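Local coordinates for protein putative aminooxidase (Propionibacterium acnes, PDB 2BA9) that isomerises polyunsaturated fatty acids, producing conjugated linoleic acid, and holds a flavin-adenine dinucleotide cofactor within an amine-oxidase-type fold, at residues Y369-H373 with E401-G406; Y272-I276 with W383-V387; P16-A21 with V411-S415. All coordinates share one frame. Numbering follows the deposited sequence.

How the interactions relate
Two of the three contacts share the cofactor. Interaction 1 meets the ribityl chain and the isoalloxazine edge of FAD, and interaction 3 meets the pyrophosphate; their centres lie 13 Å apart, and they join where F405 O packs 3.3 Å from V411 CG1. Interaction 2 adjoins interaction 1, centres 12 Å apart, with I402 O 2.7 Å from Y384 OH in a probable hydrogen bond, and lies farther from the cofactor, the I276 side chain being about 12 Å from FAD. Interactions 2 and 3 do not touch, their nearest atoms being about 7 Å apart. Along the chain, interactions 1 and 2 cross, and both are nested inside the loop closed by interaction 3.

Interaction 1 (Y369-H373 with E401-G406); sequences YYFPH and EIMSFG. With FAD (flavin-adenine dinucleotide), chain D.
Between strand segment 369-373 and the FAD-contacting loop 401-406, two ordered waters take the place of direct hydrogen bonds. The first segment is extended apart from F371, whose phi/psi of 40/67 kinks the strand; the second opens with a 3-10 turn at 401-403, S404 N bonding E401 O at 3.1 Å. The closest CA pairs are F371 with G406, 4.8 Å, and P372 with I402, 5.1 Å.

One water accepts from F371 N (2.7 Å) and donates to E401 OE2 (2.7 Å) and, weakly, to G406 O (3.4 Å); the other donates to P372 O (2.7 Å) and, weakly, to E401 O (2.7 Å). H373, chi1 p, turns back so that its ND1 donates to F371 O at 2.7 Å.

Among apolar contacts, P372 CB lies 4.1 Å from I402 CD1, and F371 and F405, both chi1 t, meet obliquely, CE1 to CE1 at 3.5 Å and planes at 55°. The proline ring also packs at van der Waals distance on the turn, CG 3.6 Å from I402 N and CD 3.4 Å from E401 OE1.

The flavin site is formed jointly: E401, chi1 m and chi2 t, carries OE2 to the first water and to FAD O3', which donates to it at 2.6 Å, while Y370 CE1 lies 3.3 Å from FAD C9. E401 OE1 makes a salt bridge with K45.

Strand 359-373 is outermost in the mixed sheet, paired with 277-288 through Y370-Q279 and H373-I277; the loop leads from strand 396-398 into helix 408-423, with helix 383-389 against I402 and M403.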
loop_
_atom_site.group_PDB
_atom_site.type_symbol
_atom_site.label_atom_id
_atom_site.label_comp_id
_atom_site.label_asym_id
_atom_site.label_seq_id
_atom_site.Cartn_x
_atom_site.Cartn_y
_atom_site.Cartn_z
ATOM N N TYR A 369 -2.017 -4.311 -8.764
ATOM C CA TYR A 369 -2.781 -3.068 -8.755
ATOM C C TYR A 369 -2.382 -2.392 -7.456
ATOM O O TYR A 369 -2.694 -2.872 -6.347
ATOM C CB TYR A 369 -4.276 -3.331 -8.789
ATOM C CG TYR A 369 -5.135 -2.101 -8.650
ATOM C CD1 TYR A 369 -5.574 -1.396 -9.768
ATOM C CD2 TYR A 369 -5.535 -1.647 -7.392
ATOM C CE1 TYR A 369 -6.400 -0.269 -9.631
ATOM C CE2 TYR A 369 -6.343 -0.526 -7.252
ATOM C CZ TYR A 369 -6.760 0.156 -8.367
ATOM O OH TYR A 369 -7.558 1.259 -8.209
ATOM N N TYR A 370 -1.672 -1.284 -7.605
ATOM C CA TYR A 370 -0.920 -0.719 -6.513
ATOM C C TYR A 370 -1.202 0.762 -6.395
ATOM O O TYR A 370 -1.435 1.452 -7.394
ATOM C CB TYR A 370 0.573 -0.946 -6.754
ATOM C CG TYR A 370 1.411 -0.892 -5.494
ATOM C CD1 TYR A 370 1.309 -1.886 -4.535
ATOM C CD2 TYR A 370 2.307 0.144 -5.272
ATOM C CE1 TYR A 370 2.067 -1.845 -3.375
ATOM C CE2 TYR A 370 3.078 0.192 -4.110
ATOM C CZ TYR A 370 2.949 -0.817 -3.167
ATOM O OH TYR A 370 3.691 -0.796 -2.030
ATOM N N PHE A 371 -1.172 1.221 -5.152
ATOM C CA PHE A 371 -1.285 2.624 -4.792
ATOM C C PHE A 371 -2.291 3.425 -5.607
ATOM O O PHE A 371 -1.899 4.316 -6.357
ATOM C CB PHE A 371 0.103 3.296 -4.842
ATOM C CG PHE A 371 0.105 4.733 -4.351
ATOM C CD1 PHE A 371 -0.667 5.124 -3.251
ATOM C CD2 PHE A 371 0.870 5.689 -4.991
ATOM C CE1 PHE A 371 -0.652 6.435 -2.780
ATOM C CE2 PHE A 371 0.872 7.022 -4.545
ATOM C CZ PHE A 371 0.111 7.389 -3.428
ATOM N N PRO A 372 -3.597 3.124 -5.452
ATOM C CA PRO A 372 -4.552 4.021 -6.085
ATOM C C PRO A 372 -4.461 5.394 -5.446
ATOM O O PRO A 372 -4.367 5.515 -4.221
ATOM C CB PRO A 372 -5.915 3.380 -5.779
ATOM C CG PRO A 372 -5.663 2.543 -4.534
ATOM C CD PRO A 372 -4.263 2.026 -4.726
ATOM N N HIS A 373 -4.485 6.420 -6.275
ATOM C CA HIS A 373 -4.430 7.787 -5.800
ATOM C C HIS A 373 -4.953 8.724 -6.893
ATOM O O HIS A 373 -5.315 8.274 -7.985
ATOM C CB HIS A 373 -3.003 8.149 -5.389
ATOM C CG HIS A 373 -2.011 8.112 -6.504
ATOM N ND1 HIS A 373 -1.493 6.933 -7.005
ATOM C CD2 HIS A 373 -1.399 9.108 -7.182
ATOM C CE1 HIS A 373 -0.621 7.207 -7.957
ATOM N NE2 HIS A 373 -0.546 8.519 -8.087
ATOM N N GLU A 401 -7.476 1.402 -0.026
ATOM C CA GLU A 401 -6.277 2.202 -0.276
ATOM C C GLU A 401 -6.580 3.622 -0.775
ATOM O O GLU A 401 -5.988 4.570 -0.278
ATOM C CB GLU A 401 -5.343 1.480 -1.225
ATOM C CG GLU A 401 -4.692 0.225 -0.611
ATOM C CD GLU A 401 -3.878 -0.573 -1.618
ATOM O OE1 GLU A 401 -4.356 -0.739 -2.758
ATOM O OE2 GLU A 401 -2.774 -1.038 -1.279
ATOM N N ILE A 402 -7.522 3.766 -1.708
ATOM C CA ILE A 402 -7.828 5.074 -2.304
ATOM C C ILE A 402 -8.186 6.148 -1.266
ATOM O O ILE A 402 -7.816 7.292 -1.458
ATOM C CB ILE A 402 -8.946 4.986 -3.391
ATOM C CG1 ILE A 402 -9.042 6.280 -4.224
ATOM C CG2 ILE A 402 -10.306 4.661 -2.737
ATOM C CD1 ILE A 402 -7.737 6.844 -4.737
ATOM N N MET A 403 -8.836 5.765 -0.160
ATOM C CA MET A 403 -9.328 6.728 0.860
ATOM C C MET A 403 -8.313 7.092 1.951
ATOM O O MET A 403 -8.557 7.992 2.774
ATOM C CB MET A 403 -10.596 6.201 1.555
ATOM C CG MET A 403 -11.776 5.926 0.634
ATOM S SD MET A 403 -12.158 7.238 -0.562
ATOM C CE MET A 403 -12.478 8.615 0.543
ATOM N N SER A 404 -7.191 6.381 1.953
ATOM C CA SER A 404 -6.157 6.542 2.963
ATOM C C SER A 404 -4.795 6.539 2.268
ATOM O O SER A 404 -4.347 7.566 1.761
ATOM C CB SER A 404 -6.260 5.430 4.027
ATOM O OG SER A 404 -6.203 4.119 3.454
ATOM N N PHE A 405 -4.149 5.382 2.231
ATOM C CA PHE A 405 -2.874 5.241 1.553
ATOM C C PHE A 405 -2.657 3.769 1.291
ATOM O O PHE A 405 -3.235 2.928 1.983
ATOM C CB PHE A 405 -1.746 5.810 2.415
ATOM C CG PHE A 405 -0.406 5.692 1.787
ATOM C CD1 PHE A 405 -0.028 6.559 0.770
ATOM C CD2 PHE A 405 0.475 4.693 2.184
ATOM C CE1 PHE A 405 1.218 6.439 0.167
ATOM C CE2 PHE A 405 1.716 4.561 1.579
ATOM C CZ PHE A 405 2.093 5.443 0.580
ATOM N N GLY A 406 -1.836 3.465 0.289
ATOM C CA GLY A 406 -1.519 2.098 -0.075
ATOM C C GLY A 406 -0.589 1.370 0.885
ATOM O O GLY A 406 0.393 0.788 0.441
HETATM P PA FAD D . -5.668 -5.271 -1.122
HETATM O O1A FAD D . -4.537 -5.699 -0.234
HETATM O O2A FAD D . -5.350 -5.087 -2.591
HETATM O O5B FAD D . -6.823 -6.378 -1.046
HETATM C C5B FAD D . -8.005 -6.134 -1.770
HETATM C C4B FAD D . -8.874 -7.374 -1.778
HETATM O O4B FAD D . -10.069 -7.090 -2.478
HETATM C C3B FAD D . -8.178 -8.556 -2.458
HETATM O O3B FAD D . -8.193 -9.677 -1.604
HETATM C C2B FAD D . -8.973 -8.755 -3.727
HETATM O O2B FAD D . -8.927 -10.097 -4.211
HETATM C C1B FAD D . -10.344 -8.184 -3.323
HETATM N N9A FAD D . -11.111 -7.796 -4.520
HETATM C C8A FAD D . -10.710 -6.958 -5.539
HETATM N N7A FAD D . -11.707 -6.887 -6.466
HETATM C C5A FAD D . -12.740 -7.669 -6.046
HETATM C C6A FAD D . -13.999 -7.985 -6.595
HETATM N N6A FAD D . -14.527 -7.171 -7.566
HETATM N N1A FAD D . -14.851 -8.818 -5.878
HETATM C C2A FAD D . -14.460 -9.387 -4.675
HETATM N N3A FAD D . -13.215 -9.072 -4.147
HETATM C C4A FAD D . -12.364 -8.250 -4.823
HETATM N N1 FAD D . 2.193 -2.220 3.069
HETATM C C2 FAD D . 2.815 -1.822 4.235
HETATM O O2 FAD D . 2.142 -1.412 5.181
HETATM N N3 FAD D . 4.193 -1.858 4.324
HETATM C C4 FAD D . 4.946 -2.319 3.264
HETATM O O4 FAD D . 6.180 -2.355 3.384
HETATM C C4X FAD D . 4.316 -2.736 2.087
HETATM N N5 FAD D . 5.040 -3.183 0.994
HETATM C C5X FAD D . 4.423 -3.748 -0.106
HETATM C C6 FAD D . 5.179 -4.319 -1.127
HETATM C C7 FAD D . 4.542 -4.918 -2.211
HETATM C C7M FAD D . 5.389 -5.539 -3.285
HETATM C C8 FAD D . 3.151 -4.934 -2.277
HETATM C C8M FAD D . 2.418 -5.563 -3.423
HETATM C C9 FAD D . 2.405 -4.356 -1.254
HETATM C C9A FAD D . 3.027 -3.748 -0.163
HETATM N N10 FAD D . 2.294 -3.138 0.871
HETATM C C10 FAD D . 2.927 -2.700 2.012
HETATM C "C1'" FAD D . 0.907 -2.641 0.638
HETATM C "C2'" FAD D . -0.136 -3.517 1.321
HETATM O "O2'" FAD D . 0.075 -4.901 1.059
HETATM C "C3'" FAD D . -1.503 -3.067 0.829
HETATM O "O3'" FAD D . -1.614 -1.649 0.978
HETATM C "C4'" FAD D . -2.614 -3.785 1.577
HETATM O "O4'" FAD D . -2.676 -5.159 1.214
HETATM C "C5'" FAD D . -3.927 -3.068 1.292
HETATM O "O5'" FAD D . -5.006 -3.860 1.702
HETATM P P FAD D . -6.469 -3.638 1.042
HETATM O O1P FAD D . -7.458 -4.647 1.595
HETATM O O2P FAD D . -6.881 -2.231 1.308
HETATM O O3P FAD D . -6.304 -3.919 -0.530
HETATM O O HOH W 1 -0.845 0.112 -2.700
HETATM O O HOH W 2 -3.728 4.469 -1.820
#

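Interaction 2 (Y272-I276 with W383-V387); sequences YFSKI and WYEKV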
loop_
_atom_site.group_PDB
_atom_site.type_symbol
_atom_site.label_atom_id
_atom_site.label_comp_id
_atom_site.label_asym_id
_atom_site.label_seq_id
_atom_site.Cartn_x
_atom_site.Cartn_y
_atom_site.Cartn_z
ATOM N N TYR A 272 -15.868 10.870 -10.556
ATOM C CA TYR A 272 -14.752 10.939 -9.608
ATOM C C TYR A 272 -13.915 9.671 -9.555
ATOM O O TYR A 272 -12.685 9.747 -9.539
ATOM C CB TYR A 272 -15.244 11.387 -8.222
ATOM C CG TYR A 272 -15.476 12.885 -8.234
ATOM C CD1 TYR A 272 -16.599 13.423 -8.844
ATOM C CD2 TYR A 272 -14.523 13.761 -7.723
ATOM C CE1 TYR A 272 -16.797 14.805 -8.899
ATOM C CE2 TYR A 272 -14.702 15.128 -7.777
ATOM C CZ TYR A 272 -15.839 15.648 -8.367
ATOM O OH TYR A 272 -16.024 17.007 -8.427
ATOM N N PHE A 273 -14.551 8.507 -9.583
ATOM C CA PHE A 273 -13.770 7.267 -9.548
ATOM C C PHE A 273 -12.951 7.057 -10.843
ATOM O O PHE A 273 -11.905 6.393 -10.820
ATOM C CB PHE A 273 -14.649 6.056 -9.219
ATOM C CG PHE A 273 -15.374 6.158 -7.889
ATOM C CD1 PHE A 273 -15.001 7.086 -6.913
ATOM C CD2 PHE A 273 -16.413 5.293 -7.597
ATOM C CE1 PHE A 273 -15.683 7.155 -5.698
ATOM C CE2 PHE A 273 -17.079 5.353 -6.379
ATOM C CZ PHE A 273 -16.721 6.289 -5.435
ATOM N N SER A 274 -13.417 7.644 -11.946
ATOM C CA SER A 274 -12.680 7.642 -13.219
ATOM C C SER A 274 -11.375 8.410 -13.165
ATOM O O SER A 274 -10.551 8.254 -14.061
ATOM C CB SER A 274 -13.512 8.256 -14.353
ATOM O OG SER A 274 -14.678 7.506 -14.623
ATOM N N LYS A 275 -11.193 9.265 -12.154
ATOM C CA LYS A 275 -9.957 10.040 -12.011
ATOM C C LYS A 275 -8.845 9.289 -11.274
ATOM O O LYS A 275 -7.698 9.764 -11.229
ATOM C CB LYS A 275 -10.219 11.336 -11.254
ATOM C CG LYS A 275 -11.206 12.289 -11.905
ATOM C CD LYS A 275 -11.562 13.414 -10.935
ATOM C CE LYS A 275 -12.702 14.269 -11.423
ATOM N NZ LYS A 275 -12.343 15.042 -12.620
ATOM N N ILE A 276 -9.196 8.151 -10.675
ATOM C CA ILE A 276 -8.253 7.343 -9.907
ATOM C C ILE A 276 -7.169 6.829 -10.848
ATOM O O ILE A 276 -7.470 6.317 -11.923
ATOM C CB ILE A 276 -8.932 6.124 -9.230
ATOM C CG1 ILE A 276 -9.978 6.584 -8.194
ATOM C CG2 ILE A 276 -7.892 5.224 -8.541
ATOM C CD1 ILE A 276 -10.863 5.462 -7.685
ATOM N N TRP A 383 -11.057 16.491 -4.675
ATOM C CA TRP A 383 -11.456 15.079 -4.833
ATOM C C TRP A 383 -12.040 14.449 -3.568
ATOM O O TRP A 383 -13.132 13.926 -3.610
ATOM C CB TRP A 383 -10.288 14.214 -5.344
ATOM C CG TRP A 383 -10.730 12.931 -6.009
ATOM C CD1 TRP A 383 -10.981 12.738 -7.350
ATOM C CD2 TRP A 383 -10.954 11.662 -5.376
ATOM N NE1 TRP A 383 -11.357 11.430 -7.577
ATOM C CE2 TRP A 383 -11.350 10.753 -6.385
ATOM C CE3 TRP A 383 -10.868 11.210 -4.053
ATOM C CZ2 TRP A 383 -11.661 9.432 -6.110
ATOM C CZ3 TRP A 383 -11.169 9.886 -3.783
ATOM C CH2 TRP A 383 -11.559 9.014 -4.805
ATOM N N TYR A 384 -11.322 14.542 -2.452
ATOM C CA TYR A 384 -11.704 13.863 -1.193
ATOM C C TYR A 384 -12.802 14.596 -0.401
ATOM O O TYR A 384 -13.492 13.991 0.417
ATOM C CB TYR A 384 -10.467 13.638 -0.300
ATOM C CG TYR A 384 -9.505 12.602 -0.820
ATOM C CD1 TYR A 384 -9.661 11.259 -0.496
ATOM C CD2 TYR A 384 -8.434 12.957 -1.636
ATOM C CE1 TYR A 384 -8.792 10.302 -0.960
ATOM C CE2 TYR A 384 -7.541 11.982 -2.122
ATOM C CZ TYR A 384 -7.733 10.656 -1.775
ATOM O OH TYR A 384 -6.888 9.659 -2.230
ATOM N N GLU A 385 -12.957 15.899 -0.632
ATOM C CA GLU A 385 -14.093 16.621 -0.087
ATOM C C GLU A 385 -15.351 16.042 -0.715
ATOM O O GLU A 385 -16.329 15.764 -0.028
ATOM C CB GLU A 385 -13.982 18.131 -0.364
ATOM C CG GLU A 385 -12.877 18.817 0.443
ATOM C CD GLU A 385 -12.928 20.326 0.348
ATOM O OE1 GLU A 385 -13.909 20.902 0.842
ATOM O OE2 GLU A 385 -11.981 20.936 -0.199
ATOM N N LYS A 386 -15.303 15.828 -2.027
ATOM C CA LYS A 386 -16.412 15.202 -2.731
ATOM C C LYS A 386 -16.635 13.763 -2.258
ATOM O O LYS A 386 -17.717 13.424 -1.790
ATOM C CB LYS A 386 -16.178 15.233 -4.244
ATOM C CG LYS A 386 -17.298 14.598 -5.053
ATOM C CD LYS A 386 -18.588 15.440 -5.042
ATOM C CE LYS A 386 -19.465 15.145 -6.262
ATOM N NZ LYS A 386 -20.518 16.180 -6.545
ATOM N N VAL A 387 -15.613 12.917 -2.361
ATOM C CA VAL A 387 -15.823 11.482 -2.127
ATOM C C VAL A 387 -16.189 11.182 -0.663
ATOM O O VAL A 387 -17.063 10.346 -0.405
ATOM C CB VAL A 387 -14.653 10.636 -2.649
ATOM C CG1 VAL A 387 -14.832 9.153 -2.275
ATOM C CG2 VAL A 387 -14.551 10.799 -4.157
#
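Helical backbone meets the end of another helix here. Segment 272-276 leaves helix 267-273 through a type I beta turn from F273 to I276, closed by I276 N to F273 O at 3.2 Å, with K275 N bonding Y272 O at 3.0 Å. Segment 383-387 is the start of helix 383-389, its first turn marked by V387 N to W383 O at 3.0 Å. The backbones stay well apart, the nearest CA atoms being those of Y272 and W383 at 7.1 Å, so side chains must span the gap.

The indole of W383, chi1 t, does most of this. Its NE1 donates to Y272 O at 2.9 Å, and that carbonyl thus receives both an indole and a backbone N-H. W383 of helix 383-389 thereby reaches the chain where it leaves helix 267-273: its polar nitrogen is satisfied by a main-chain oxygen while its rings remain in apolar company. In this flavin amine oxidoreductase fold that turn leads straight into strand 277-288 of the mixed sheet.

Around the indole, Y272 CD2 lies over one face, 3.7 Å from W383 CD1, the two rings meeting obliquely at 55°. K275 CD approaches the indole edge, 3.7 Å from W383 CD1, and I276 CG1 is 3.9 Å from W383 CZ2. K386 lays its aliphatic chain over the Y272 ring in a CH-pi contact, CG 3.7 Å from the centroid and 7° off the normal. Deeper in, the F273 ring edge receives V387, CE1 to CG1 at 4.1 Å, and the same phenyl packs edge-to-face with Y398.

Interaction 3 (P16-A21 with V411-S415); sequences PAGLAA and VCHYS. With FAD (flavin-adenine dinucleotide), chain D.
This is a close helix-helix contact at the cofactor end of the dinucleotide-binding domain, between the first turns of helix 16-28 and an early part of the C-terminal helix 408-423. Both segments are regular alpha helix, with A20 N to P16 O at 2.9 Å and S415 N to V411 O at 2.9 Å. They run in nearly the same direction, crossing at -30° with axes 8.0 Å apart at closest approach. The register sets A17 beside C412, CA to CA 5.0 Å, and A21 beside S415, 4.9 Å.

Small residues permit this approach. A20 CB lies 3.8 Å from C412 CB, A17 CB 3.9 Å from V411 CB, and P16 CB 3.7 Å from C412 SG, with chi1 of C412 in m. S415, chi1 -85°, points at the partner helix and donates from OG to A17 O at 2.7 Å, an oxygen that also accepts from A21 N at 3.0 Å.

Helix 16-28 follows strand 9-12, and the GxGxxG-type pattern G13, G15, G18 spans the turn between them and the first turn of the helix, consistent with the usual flavoprotein phosphate-binding turn. A17 N donates to FAD O1P at 3.1 Å, and V411 CG1 lies 3.6 Å from FAD O2P.

A17 therefore bonds the phosphate through N and S415 through O, while V411 and P16 also pack on the cofactor, so both helices contribute to the pyrophosphate site.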
loop_
_atom_site.group_PDB
_atom_site.type_symbol
_atom_site.label_atom_id
_atom_site.label_comp_id
_atom_site.label_asym_id
_atom_site.label_seq_id
_atom_site.Cartn_x
_atom_site.Cartn_y
_atom_site.Cartn_z
ATOM N N PRO A 16 -6.463 -6.702 3.951
ATOM C CA PRO A 16 -6.414 -6.038 5.250
ATOM C C PRO A 16 -7.592 -5.098 5.560
ATOM O O PRO A 16 -8.106 -5.118 6.673
ATOM C CB PRO A 16 -5.097 -5.260 5.172
ATOM C CG PRO A 16 -4.213 -6.172 4.311
ATOM C CD PRO A 16 -5.155 -6.664 3.265
ATOM N N ALA A 17 -8.006 -4.292 4.578
ATOM C CA ALA A 17 -9.069 -3.301 4.781
ATOM C C ALA A 17 -10.433 -3.954 5.036
ATOM O O ALA A 17 -11.170 -3.519 5.912
ATOM C CB ALA A 17 -9.151 -2.355 3.596
ATOM N N GLY A 18 -10.754 -4.994 4.266
ATOM C CA GLY A 18 -12.016 -5.709 4.420
ATOM C C GLY A 18 -12.056 -6.478 5.721
ATOM O O GLY A 18 -13.026 -6.412 6.471
ATOM N N LEU A 19 -10.977 -7.214 5.980
ATOM C CA LEU A 19 -10.871 -8.002 7.193
ATOM C C LEU A 19 -10.924 -7.119 8.446
ATOM O O LEU A 19 -11.515 -7.502 9.447
ATOM C CB LEU A 19 -9.594 -8.836 7.169
ATOM C CG LEU A 19 -9.510 -9.901 6.077
ATOM C CD1 LEU A 19 -8.108 -10.477 6.026
ATOM C CD2 LEU A 19 -10.573 -11.006 6.283
ATOM N N ALA A 20 -10.307 -5.946 8.374
ATOM C CA ALA A 20 -10.316 -4.984 9.496
ATOM C C ALA A 20 -11.698 -4.376 9.689
ATOM O O ALA A 20 -12.125 -4.119 10.816
ATOM C CB ALA A 20 -9.288 -3.882 9.259
ATOM N N ALA A 21 -12.390 -4.131 8.581
ATOM C CA ALA A 21 -13.735 -3.595 8.625
ATOM C C ALA A 21 -14.621 -4.580 9.375
ATOM O O ALA A 21 -15.407 -4.193 10.257
ATOM C CB ALA A 21 -14.253 -3.350 7.218
ATOM N N VAL A 411 -4.828 1.436 5.796
ATOM C CA VAL A 411 -6.146 0.947 5.403
ATOM C C VAL A 411 -6.923 0.342 6.581
ATOM O O VAL A 411 -8.127 0.555 6.692
ATOM C CB VAL A 411 -6.101 -0.062 4.217
ATOM C CG1 VAL A 411 -5.323 0.533 3.015
ATOM C CG2 VAL A 411 -5.544 -1.387 4.644
ATOM N N CYS A 412 -6.241 -0.406 7.445
ATOM C CA CYS A 412 -6.889 -1.015 8.603
ATOM C C CYS A 412 -7.339 0.078 9.580
ATOM O O CYS A 412 -8.460 0.042 10.077
ATOM C CB CYS A 412 -5.954 -2.002 9.304
ATOM S SG CYS A 412 -5.572 -3.495 8.340
ATOM N N HIS A 413 -6.453 1.041 9.835
ATOM C CA HIS A 413 -6.756 2.231 10.664
ATOM C C HIS A 413 -7.957 3.024 10.109
ATOM O O HIS A 413 -8.855 3.457 10.858
ATOM C CB HIS A 413 -5.492 3.100 10.754
ATOM C CG HIS A 413 -5.574 4.234 11.731
ATOM N ND1 HIS A 413 -4.574 5.175 11.850
ATOM C CD2 HIS A 413 -6.540 4.603 12.604
ATOM C CE1 HIS A 413 -4.909 6.059 12.770
ATOM N NE2 HIS A 413 -6.096 5.733 13.245
ATOM N N TYR A 414 -7.999 3.182 8.791
ATOM C CA TYR A 414 -9.148 3.811 8.154
ATOM C C TYR A 414 -10.428 2.985 8.344
ATOM O O TYR A 414 -11.492 3.550 8.620
ATOM C CB TYR A 414 -8.895 4.050 6.661
ATOM C CG TYR A 414 -9.963 4.906 6.013
ATOM C CD1 TYR A 414 -9.771 6.265 5.824
ATOM C CD2 TYR A 414 -11.175 4.355 5.606
ATOM C CE1 TYR A 414 -10.757 7.055 5.247
ATOM C CE2 TYR A 414 -12.158 5.132 5.025
ATOM C CZ TYR A 414 -11.941 6.480 4.848
ATOM O OH TYR A 414 -12.905 7.253 4.274
ATOM N N SER A 415 -10.338 1.663 8.178
ATOM C CA SER A 415 -11.505 0.788 8.422
ATOM C C SER A 415 -12.041 0.903 9.876
ATOM O O SER A 415 -13.241 1.111 10.097
ATOM C CB SER A 415 -11.189 -0.674 8.060
ATOM O OG SER A 415 -11.389 -0.925 6.663
HETATM P PA FAD D . -5.668 -5.271 -1.122
HETATM O O1A FAD D . -4.537 -5.699 -0.234
HETATM O O2A FAD D . -5.350 -5.087 -2.591
HETATM O O5B FAD D . -6.823 -6.378 -1.046
HETATM C C5B FAD D . -8.005 -6.134 -1.770
HETATM C C4B FAD D . -8.874 -7.374 -1.778
HETATM O O4B FAD D . -10.069 -7.090 -2.478
HETATM C C3B FAD D . -8.178 -8.556 -2.458
HETATM O O3B FAD D . -8.193 -9.677 -1.604
HETATM C C2B FAD D . -8.973 -8.755 -3.727
HETATM O O2B FAD D . -8.927 -10.097 -4.211
HETATM C C1B FAD D . -10.344 -8.184 -3.323
HETATM N N9A FAD D . -11.111 -7.796 -4.520
HETATM C C8A FAD D . -10.710 -6.958 -5.539
HETATM N N7A FAD D . -11.707 -6.887 -6.466
HETATM C C5A FAD D . -12.740 -7.669 -6.046
HETATM C C6A FAD D . -13.999 -7.985 -6.595
HETATM N N6A FAD D . -14.527 -7.171 -7.566
HETATM N N1A FAD D . -14.851 -8.818 -5.878
HETATM C C2A FAD D . -14.460 -9.387 -4.675
HETATM N N3A FAD D . -13.215 -9.072 -4.147
HETATM C C4A FAD D . -12.364 -8.250 -4.823
HETATM N N1 FAD D . 2.193 -2.220 3.069
HETATM C C2 FAD D . 2.815 -1.822 4.235
HETATM O O2 FAD D . 2.142 -1.412 5.181
HETATM N N3 FAD D . 4.193 -1.858 4.324
HETATM C C4 FAD D . 4.946 -2.319 3.264
HETATM O O4 FAD D . 6.180 -2.355 3.384
HETATM C C4X FAD D . 4.316 -2.736 2.087
HETATM N N5 FAD D . 5.040 -3.183 0.994
HETATM C C5X FAD D . 4.423 -3.748 -0.106
HETATM C C6 FAD D . 5.179 -4.319 -1.127
HETATM C C7 FAD D . 4.542 -4.918 -2.211
HETATM C C7M FAD D . 5.389 -5.539 -3.285
HETATM C C8 FAD D . 3.151 -4.934 -2.277
HETATM C C8M FAD D . 2.418 -5.563 -3.423
HETATM C C9 FAD D . 2.405 -4.356 -1.254
HETATM C C9A FAD D . 3.027 -3.748 -0.163
HETATM N N10 FAD D . 2.294 -3.138 0.871
HETATM C C10 FAD D . 2.927 -2.700 2.012
HETATM C "C1'" FAD D . 0.907 -2.641 0.638
HETATM C "C2'" FAD D . -0.136 -3.517 1.321
HETATM O "O2'" FAD D . 0.075 -4.901 1.059
HETATM C "C3'" FAD D . -1.503 -3.067 0.829
HETATM O "O3'" FAD D . -1.614 -1.649 0.978
HETATM C "C4'" FAD D . -2.614 -3.785 1.577
HETATM O "O4'" FAD D . -2.676 -5.159 1.214
HETATM C "C5'" FAD D . -3.927 -3.068 1.292
HETATM O "O5'" FAD D . -5.006 -3.860 1.702
HETATM P P FAD D . -6.469 -3.638 1.042
HETATM O O1P FAD D . -7.458 -4.647 1.595
HETATM O O2P FAD D . -6.881 -2.231 1.308
HETATM O O3P FAD D . -6.304 -3.919 -0.530
#